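Local coordinates for beta-lactamase (Francisella tularensis subsp. tularensis, PDB 3P09), which probably hydrolyses the amide bond of beta-lactam antibiotics to give substituted beta-amino acids, as class A beta-lactamases do, at residues Cys63-Leu75 with Asn119-Leu133. Residues are numbered along the deposited sequence; the frame is centred on the assembly and turned at random.
With SO4 (sulfate ion), chain F.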
loop_
_atom_site.group_PDB
_atom_site.type_symbol
_atom_site.label_atom_id
_atom_site.label_comp_id
_atom_site.label_asym_id
_atom_site.label_seq_id
_atom_site.Cartn_x
_atom_site.Cartn_y
_atom_site.Cartn_z
ATOM N N CYS A 63 4.197 -5.899 -4.017
ATOM C CA CYS A 63 5.075 -5.931 -2.850
ATOM C C CYS A 63 4.239 -5.739 -1.575
ATOM O O CYS A 63 3.084 -6.162 -1.511
ATOM C CB CYS A 63 6.157 -4.840 -2.966
ATOM S SG CYS A 63 6.974 -4.754 -4.602
ATOM N N SER A 64 4.810 -5.070 -0.579
ATOM C CA SER A 64 4.156 -4.896 0.713
ATOM C C SER A 64 2.906 -4.026 0.678
ATOM O O SER A 64 2.192 -3.940 1.667
ATOM C CB SER A 64 5.137 -4.321 1.736
ATOM O OG SER A 64 5.976 -5.345 2.233
ATOM N N VAL A 65 2.627 -3.379 -0.444
ATOM C CA VAL A 65 1.408 -2.571 -0.513
ATOM C C VAL A 65 0.144 -3.417 -0.243
ATOM O O VAL A 65 -0.862 -2.915 0.261
ATOM C CB VAL A 65 1.303 -1.826 -1.858
ATOM C CG1 VAL A 65 -0.036 -1.094 -1.972
ATOM C CG2 VAL A 65 2.457 -0.831 -1.992
ATOM N N PHE A 66 0.196 -4.703 -0.572
ATOM C CA PHE A 66 -0.959 -5.568 -0.344
ATOM C C PHE A 66 -1.406 -5.488 1.120
ATOM O O PHE A 66 -2.557 -5.769 1.442
ATOM C CB PHE A 66 -0.654 -7.025 -0.748
ATOM C CG PHE A 66 -0.090 -7.874 0.366
ATOM C CD1 PHE A 66 1.271 -7.869 0.645
ATOM C CD2 PHE A 66 -0.922 -8.699 1.118
ATOM C CE1 PHE A 66 1.786 -8.655 1.666
ATOM C CE2 PHE A 66 -0.417 -9.476 2.140
ATOM C CZ PHE A 66 0.940 -9.455 2.419
ATOM N N LYS A 67 -0.501 -5.098 2.016
ATOM C CA LYS A 67 -0.857 -5.110 3.438
ATOM C C LYS A 67 -2.026 -4.172 3.794
ATOM O O LYS A 67 -2.727 -4.416 4.771
ATOM C CB LYS A 67 0.378 -4.859 4.323
ATOM C CG LYS A 67 1.375 -6.026 4.257
ATOM C CD LYS A 67 2.768 -5.642 4.759
ATOM C CE LYS A 67 3.725 -6.833 4.591
ATOM N NZ LYS A 67 5.124 -6.458 4.961
ATOM N N PHE A 68 -2.255 -3.113 3.016
ATOM C CA PHE A 68 -3.407 -2.258 3.328
ATOM C C PHE A 68 -4.729 -2.883 2.879
ATOM O O PHE A 68 -5.774 -2.658 3.495
ATOM C CB PHE A 68 -3.234 -0.791 2.855
ATOM C CG PHE A 68 -3.663 -0.522 1.418
ATOM C CD1 PHE A 68 -5.012 -0.488 1.061
ATOM C CD2 PHE A 68 -2.706 -0.238 0.445
ATOM C CE1 PHE A 68 -5.402 -0.213 -0.249
ATOM C CE2 PHE A 68 -3.086 0.034 -0.884
ATOM C CZ PHE A 68 -4.438 0.047 -1.221
ATOM N N LEU A 69 -4.680 -3.687 1.823
ATOM C CA LEU A 69 -5.858 -4.458 1.406
ATOM C C LEU A 69 -6.232 -5.490 2.464
ATOM O O LEU A 69 -7.410 -5.718 2.767
ATOM C CB LEU A 69 -5.570 -5.181 0.096
ATOM C CG LEU A 69 -5.306 -4.247 -1.076
ATOM C CD1 LEU A 69 -4.871 -5.063 -2.316
ATOM C CD2 LEU A 69 -6.554 -3.448 -1.379
ATOM N N LEU A 70 -5.204 -6.120 3.012
ATOM C CA LEU A 70 -5.369 -7.130 4.053
ATOM C C LEU A 70 -6.011 -6.522 5.294
ATOM O O LEU A 70 -6.930 -7.092 5.873
ATOM C CB LEU A 70 -4.002 -7.722 4.406
ATOM C CG LEU A 70 -3.940 -8.675 5.602
ATOM C CD1 LEU A 70 -4.880 -9.868 5.401
ATOM C CD2 LEU A 70 -2.511 -9.143 5.888
ATOM N N VAL A 71 -5.517 -5.358 5.703
ATOM C CA VAL A 71 -6.071 -4.681 6.869
ATOM C C VAL A 71 -7.505 -4.213 6.596
ATOM O O VAL A 71 -8.381 -4.311 7.456
ATOM C CB VAL A 71 -5.150 -3.542 7.327
ATOM C CG1 VAL A 71 -5.874 -2.599 8.263
ATOM C CG2 VAL A 71 -3.934 -4.145 7.994
ATOM N N GLY A 72 -7.754 -3.739 5.383
ATOM C CA GLY A 72 -9.112 -3.436 4.977
ATOM C C GLY A 72 -10.030 -4.647 5.134
ATOM O O GLY A 72 -11.138 -4.548 5.663
ATOM N N ALA A 73 -9.559 -5.798 4.672
ATOM C CA ALA A 73 -10.308 -7.042 4.785
ATOM C C ALA A 73 -10.588 -7.396 6.238
ATOM O O ALA A 73 -11.667 -7.873 6.579
ATOM C CB ALA A 73 -9.553 -8.176 4.100
ATOM N N ILE A 74 -9.593 -7.194 7.091
ATOM C CA ILE A 74 -9.760 -7.477 8.508
ATOM C C ILE A 74 -10.829 -6.576 9.118
ATOM O O ILE A 74 -11.651 -7.024 9.919
ATOM C CB ILE A 74 -8.421 -7.298 9.254
ATOM C CG1 ILE A 74 -7.448 -8.407 8.841
ATOM C CG2 ILE A 74 -8.636 -7.277 10.781
ATOM C CD1 ILE A 74 -7.800 -9.769 9.443
ATOM N N LEU A 75 -10.832 -5.305 8.735
ATOM C CA LEU A 75 -11.824 -4.364 9.268
ATOM C C LEU A 75 -13.234 -4.718 8.807
ATOM O O LEU A 75 -14.208 -4.593 9.564
ATOM C CB LEU A 75 -11.472 -2.934 8.859
ATOM C CG LEU A 75 -10.182 -2.398 9.496
ATOM C CD1 LEU A 75 -9.722 -1.110 8.848
ATOM C CD2 LEU A 75 -10.389 -2.194 10.982
ATOM N N ASN A 119 -2.937 -5.258 12.978
ATOM C CA ASN A 119 -3.226 -4.365 11.863
ATOM C C ASN A 119 -2.225 -3.228 11.816
ATOM O O ASN A 119 -1.690 -2.908 10.766
ATOM C CB ASN A 119 -4.628 -3.765 11.979
ATOM C CG ASN A 119 -5.718 -4.730 11.596
ATOM O OD1 ASN A 119 -5.475 -5.739 10.926
ATOM N ND2 ASN A 119 -6.945 -4.405 11.980
ATOM N N TYR A 120 -2.008 -2.595 12.971
ATOM C CA TYR A 120 -1.062 -1.495 13.080
ATOM C C TYR A 120 0.308 -1.946 12.615
ATOM O O TYR A 120 0.962 -1.274 11.818
ATOM C CB TYR A 120 -1.031 -0.997 14.537
ATOM C CG TYR A 120 0.133 -0.104 14.885
ATOM C CD1 TYR A 120 1.309 -0.631 15.416
ATOM C CD2 TYR A 120 0.056 1.270 14.705
ATOM C CE1 TYR A 120 2.382 0.197 15.754
ATOM C CE2 TYR A 120 1.129 2.101 15.037
ATOM C CZ TYR A 120 2.281 1.559 15.562
ATOM O OH TYR A 120 3.344 2.394 15.892
ATOM N N ALA A 121 0.740 -3.103 13.107
ATOM C CA ALA A 121 2.024 -3.676 12.724
ATOM C C ALA A 121 2.118 -3.911 11.214
ATOM O O ALA A 121 3.144 -3.599 10.604
ATOM C CB ALA A 121 2.247 -4.986 13.454
ATOM N N ALA A 122 1.062 -4.484 10.630
ATOM C CA ALA A 122 1.039 -4.787 9.197
ATOM C C ALA A 122 1.154 -3.525 8.351
ATOM O O ALA A 122 1.861 -3.507 7.337
ATOM C CB ALA A 122 -0.224 -5.567 8.818
ATOM N N ILE A 123 0.459 -2.469 8.763
ATOM C CA ILE A 123 0.523 -1.204 8.027
ATOM C C ILE A 123 1.910 -0.580 8.133
ATOM O O ILE A 123 2.365 0.114 7.228
ATOM C CB ILE A 123 -0.545 -0.219 8.523
ATOM C CG1 ILE A 123 -1.944 -0.753 8.181
ATOM C CG2 ILE A 123 -0.318 1.163 7.933
ATOM C CD1 ILE A 123 -2.176 -1.023 6.677
ATOM N N LEU A 124 2.583 -0.844 9.244
ATOM C CA LEU A 124 3.974 -0.463 9.393
ATOM C C LEU A 124 4.897 -1.472 8.712
ATOM O O LEU A 124 6.119 -1.414 8.878
ATOM C CB LEU A 124 4.341 -0.326 10.873
ATOM C CG LEU A 124 4.214 1.099 11.408
ATOM C CD1 LEU A 124 2.752 1.565 11.374
ATOM C CD2 LEU A 124 4.790 1.183 12.809
ATOM N N SER A 125 4.298 -2.389 7.957
ATOM C CA SER A 125 5.019 -3.368 7.130
ATOM C C SER A 125 5.665 -4.577 7.854
ATOM O O SER A 125 6.513 -5.284 7.286
ATOM C CB SER A 125 6.025 -2.683 6.183
ATOM O OG SER A 125 5.963 -3.293 4.895
ATOM N N ASP A 126 5.239 -4.823 9.084
ATOM C CA ASP A 126 5.665 -5.995 9.856
ATOM C C ASP A 126 5.217 -7.269 9.121
ATOM O O ASP A 126 4.021 -7.500 8.927
ATOM C CB ASP A 126 5.015 -5.907 11.252
ATOM C CG ASP A 126 5.590 -6.913 12.245
ATOM O OD1 ASP A 126 5.519 -8.135 11.982
ATOM O OD2 ASP A 126 6.105 -6.469 13.294
ATOM N N SER A 127 6.175 -8.085 8.684
ATOM C CA SER A 127 5.863 -9.254 7.858
ATOM C C SER A 127 5.171 -10.392 8.614
ATOM O O SER A 127 4.156 -10.922 8.161
ATOM C CB SER A 127 7.119 -9.753 7.130
ATOM O OG SER A 127 7.566 -8.785 6.198
ATOM N N PRO A 128 5.712 -10.779 9.777
ATOM C CA PRO A 128 4.993 -11.810 10.526
ATOM C C PRO A 128 3.576 -11.381 10.874
ATOM O O PRO A 128 2.687 -12.224 10.855
ATOM C CB PRO A 128 5.831 -11.967 11.782
ATOM C CG PRO A 128 7.230 -11.607 11.329
ATOM C CD PRO A 128 7.028 -10.480 10.359
ATOM N N ALA A 129 3.383 -10.107 11.210
ATOM C CA ALA A 129 2.055 -9.605 11.525
ATOM C C ALA A 129 1.112 -9.858 10.352
ATOM O O ALA A 129 -0.028 -10.306 10.543
ATOM C CB ALA A 129 2.113 -8.112 11.871
ATOM N N SER A 130 1.599 -9.579 9.146
ATOM C CA SER A 130 0.809 -9.752 7.929
ATOM C C SER A 130 0.419 -11.200 7.717
ATOM O O SER A 130 -0.721 -11.497 7.373
ATOM C CB SER A 130 1.599 -9.291 6.701
ATOM O OG SER A 130 1.896 -7.919 6.804
ATOM N N ASN A 131 1.376 -12.108 7.885
ATOM C CA ASN A 131 1.072 -13.522 7.662
ATOM C C ASN A 131 0.047 -14.023 8.683
ATOM O O ASN A 131 -0.826 -14.823 8.357
ATOM C CB ASN A 131 2.350 -14.384 7.688
ATOM C CG ASN A 131 3.207 -14.213 6.429
ATOM O OD1 ASN A 131 2.828 -13.510 5.493
ATOM N ND2 ASN A 131 4.370 -14.855 6.412
ATOM N N ILE A 132 0.154 -13.544 9.919
ATOM C CA ILE A 132 -0.816 -13.897 10.961
ATOM C C ILE A 132 -2.221 -13.428 10.574
ATOM O O ILE A 132 -3.202 -14.161 10.722
ATOM C CB ILE A 132 -0.415 -13.297 12.328
ATOM C CG1 ILE A 132 0.840 -14.002 12.867
ATOM C CG2 ILE A 132 -1.574 -13.394 13.325
ATOM C CD1 ILE A 132 1.461 -13.327 14.052
ATOM N N LEU A 133 -2.316 -12.209 10.052
ATOM C CA LEU A 133 -3.614 -11.654 9.683
ATOM C C LEU A 133 -4.262 -12.440 8.553
ATOM O O LEU A 133 -5.471 -12.700 8.586
ATOM C CB LEU A 133 -3.485 -10.177 9.299
ATOM C CG LEU A 133 -3.187 -9.239 10.484
ATOM C CD1 LEU A 133 -2.938 -7.846 9.993
ATOM C CD2 LEU A 133 -4.343 -9.234 11.498
HETATM S S SO4 F . 8.286 -1.962 2.587
HETATM O O1 SO4 F . 9.457 -1.174 2.270
HETATM O O2 SO4 F . 8.259 -3.178 1.781
HETATM O O3 SO4 F . 8.352 -2.310 3.987
HETATM O O4 SO4 F . 7.093 -1.188 2.298
#
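Lys67 NZ is gripped by three oxygens. Lys67 NZ donates to Ser125 O at 3.0 Å. It also donates to Ser125 OG and, within its own segment, to Ser64 OG. Lys67 NZ stands well above the plane of that carbonyl, 58° out of it. The chain of Lys67 runs extended beyond CG, which carries the ammonium past Ala122 and Ser130 to the turn at Ser125. Ser130 OG lies beside that chain, 3.1 Å from Lys67 CE, and its own bond goes to Asp126 O. Ser125 OG also donates to sulfate O3 at 2.7 Å. The sulfate, probably from the crystallisation liquor, is held further by Thr230 and Thr232.

Ser64 and Lys67 are consistent with the SxxK motif of class A beta-lactamases, at the start of helix 66-80. Ser125 probably corresponds to the serine of the SDN motif of these enzymes, here Ser-Asp-Ser, in the loop between helices 115-123 and 127-137. With positive phi it closes helix 115-123 in a Schellman motif, with Ser125 N bonded to Ala122 O and Asp126 N to Ala121 O. Asp126 follows as N-cap, its OD1 accepting from Ala129 N; Thr105 also binds that oxygen.

Farther along, helix segments 66-75 and 119-123 run nearly antiparallel, at 162°, and their axes come within 9.3 Å. Val71 is a knob in a hole formed by Asn119, Ala122, Ile123 and Leu133. Val71 CG2 lies 3.8 Å from Ile123 CD1. Leu70 CD2 rests on Leu133 CB at 3.7 Å, the two side chains crossing obliquely. Ile74 CG2 abuts the amide of Asn119, 3.5 Å from OD1. That buried oxygen has no polar partner in the model, whereas ND2 bonds to Tyr205.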